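Local atomic coordinates of beta-L-arabinobiosidase (Bacteroides thetaiotaomicron, PDB entry 5MQR), a protein that probably hydrolyses glycosidic bonds in complex plant pectin, as a beta-L-arabinobiosidase, and may also have exo-alpha-sialidase activity. Residues A[148-153]-A[178-183]. Numbering follows the deposited sequence.
Sequences IMHQRV and DPNDGN. With EDO (1,2-ethanediol), chain H.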
loop_
_atom_site.group_PDB
_atom_site.type_symbol
_atom_site.label_atom_id
_atom_site.label_comp_id
_atom_site.label_asym_id
_atom_site.label_seq_id
_atom_site.Cartn_x
_atom_site.Cartn_y
_atom_site.Cartn_z
ATOM N N ILE A 148 43.555 19.299 9.314
ATOM C CA ILE A 148 42.118 19.241 9.158
ATOM C C ILE A 148 41.770 17.850 8.655
ATOM O O ILE A 148 42.399 17.348 7.734
ATOM C CB ILE A 148 41.598 20.298 8.153
ATOM C CG1 ILE A 148 41.989 21.720 8.597
ATOM C CG2 ILE A 148 40.083 20.189 7.956
ATOM C CD1 ILE A 148 41.433 22.173 9.936
HETATM N N MSE A 149 40.746 17.248 9.262
HETATM C CA MSE A 149 40.244 15.939 8.861
HETATM C C MSE A 149 39.134 16.148 7.880
HETATM O O MSE A 149 38.385 17.123 7.963
HETATM C CB MSE A 149 39.783 15.052 10.044
HETATM C CG MSE A 149 40.970 14.765 10.960
HETATM SE SE MSE A 149 40.782 13.090 11.969
HETATM C CE MSE A 149 41.214 11.849 10.483
ATOM N N HIS A 150 39.053 15.223 6.926
ATOM C CA HIS A 150 38.029 15.223 5.905
ATOM C C HIS A 150 38.000 13.852 5.239
ATOM O O HIS A 150 39.026 13.421 4.713
ATOM C CB HIS A 150 38.310 16.281 4.840
ATOM C CG HIS A 150 37.169 16.460 3.893
ATOM N ND1 HIS A 150 37.075 15.773 2.700
ATOM C CD2 HIS A 150 36.032 17.186 4.001
ATOM C CE1 HIS A 150 35.950 16.106 2.096
ATOM N NE2 HIS A 150 35.304 16.970 2.860
ATOM N N GLN A 151 36.849 13.193 5.301
ATOM C CA GLN A 151 36.608 11.844 4.758
ATOM C C GLN A 151 35.296 11.846 4.037
ATOM O O GLN A 151 34.331 12.383 4.584
ATOM C CB GLN A 151 36.272 10.829 5.871
ATOM C CG GLN A 151 37.338 10.466 6.793
ATOM C CD GLN A 151 37.487 11.403 7.950
ATOM O OE1 GLN A 151 38.465 12.102 8.016
ATOM N NE2 GLN A 151 36.546 11.392 8.882
ATOM N N ARG A 152 35.208 11.146 2.915
ATOM C CA ARG A 152 33.905 10.848 2.289
ATOM C C ARG A 152 33.487 9.403 2.503
ATOM O O ARG A 152 32.395 9.016 2.056
ATOM C CB ARG A 152 33.959 11.140 0.792
ATOM C CG ARG A 152 34.357 12.556 0.433
ATOM C CD ARG A 152 33.280 13.535 0.849
ATOM N NE ARG A 152 33.317 14.721 0.004
ATOM C CZ ARG A 152 32.816 15.920 0.324
ATOM N NH1 ARG A 152 32.160 16.125 1.482
ATOM N NH2 ARG A 152 32.948 16.927 -0.554
ATOM N N VAL A 153 34.376 8.614 3.134
ATOM C CA VAL A 153 34.163 7.202 3.424
ATOM C C VAL A 153 34.827 6.918 4.761
ATOM O O VAL A 153 35.946 7.363 5.000
ATOM C CB VAL A 153 34.739 6.239 2.329
ATOM C CG1 VAL A 153 36.214 6.485 2.028
ATOM C CG2 VAL A 153 34.530 4.772 2.722
ATOM N N ASP A 178 42.215 25.105 1.236
ATOM C CA ASP A 178 41.500 23.882 0.886
ATOM C C ASP A 178 42.334 22.650 1.311
ATOM O O ASP A 178 43.385 22.375 0.703
ATOM C CB ASP A 178 41.272 23.887 -0.621
ATOM C CG ASP A 178 40.740 22.574 -1.144
ATOM O OD1 ASP A 178 39.961 21.894 -0.420
ATOM O OD2 ASP A 178 41.100 22.237 -2.298
ATOM N N PRO A 179 41.881 21.912 2.357
ATOM C CA PRO A 179 42.629 20.723 2.790
ATOM C C PRO A 179 42.489 19.515 1.837
ATOM O O PRO A 179 43.263 18.558 1.933
ATOM C CB PRO A 179 42.002 20.409 4.154
ATOM C CG PRO A 179 40.590 20.867 4.018
ATOM C CD PRO A 179 40.683 22.125 3.196
ATOM N N ASN A 180 41.523 19.578 0.922
ATOM C CA ASN A 180 41.260 18.507 -0.034
ATOM C C ASN A 180 41.788 18.889 -1.400
ATOM O O ASN A 180 41.120 18.668 -2.414
ATOM C CB ASN A 180 39.761 18.251 -0.118
ATOM C CG ASN A 180 39.121 18.183 1.243
ATOM O OD1 ASN A 180 39.685 17.611 2.187
ATOM N ND2 ASN A 180 37.941 18.779 1.365
ATOM N N ASP A 181 42.997 19.458 -1.411
ATOM C CA ASP A 181 43.623 19.986 -2.630
ATOM C C ASP A 181 44.579 18.949 -3.277
ATOM O O ASP A 181 45.212 19.234 -4.308
ATOM C CB ASP A 181 44.374 21.289 -2.321
ATOM C CG ASP A 181 45.449 21.114 -1.256
ATOM O OD1 ASP A 181 45.479 20.048 -0.598
ATOM O OD2 ASP A 181 46.252 22.052 -1.060
ATOM N N GLY A 182 44.687 17.772 -2.653
ATOM C CA GLY A 182 45.620 16.745 -3.084
ATOM C C GLY A 182 47.039 17.026 -2.628
ATOM O O GLY A 182 47.976 16.390 -3.125
ATOM N N ASN A 183 47.204 17.967 -1.691
ATOM C CA ASN A 183 48.501 18.246 -1.070
ATOM C C ASN A 183 48.420 17.960 0.433
ATOM O O ASN A 183 49.244 18.474 1.195
ATOM C CB ASN A 183 48.939 19.704 -1.293
ATOM C CG ASN A 183 48.829 20.152 -2.747
ATOM O OD1 ASN A 183 48.145 21.119 -3.061
ATOM N ND2 ASN A 183 49.499 19.458 -3.626
HETATM C C1 EDO H . 33.907 19.689 1.230
HETATM O O1 EDO H . 33.242 19.176 2.409
HETATM C C2 EDO H . 32.930 20.371 0.261
HETATM O O2 EDO H . 33.294 20.226 -1.115
#
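His150 carries Asn180 over one face of its imidazole and, near the ring plane, gives NE2 to O1 of a bound 1,2-ethanediol at 3.1 Å; Arg152 NH1 also grips O1, through a weak, bent bond of 3.4 Å. The diol probably comes from the crystallisation liquor. Asn180 sets the ND2 end of its amide 3.3 Å above the imidazole plane, over the centre, the amide tilted 42° to the ring. Asn180 OD1 comes within 3.2 Å of His150 ND1, yet the angle is too poor for a hydrogen bond; ND1 is bonded instead to Glu248. With CG anti to the backbone N (chi1 -171°), the imidazole reaches toward Asn180 of the loop. It meets the guanidinium of Arg152 edge-on, CE1 standing 3.5 Å above the guanidinium plane, over its centre. Glu247 forms a salt bridge with Arg152 NE, and Gln77 accepts from NH1, which should fix the rotation of the guanidinium. Asp178 OD1 accepts a hydrogen bond from the backbone N of Asn180 (3.1 Å), closing an Asx turn round Pro179, whose CB packs on Ile148 CB at 4.0 Å. Within the N-terminal beta-propeller region, the contact thus joins outermost strand 148-157 of a four-stranded antiparallel sheet, consistent with a propeller blade, to the loop linking its second and third strands, 163-170 and 186-192, while strand 86-94 of a neighbouring sheet touches Ile148 through Asp94.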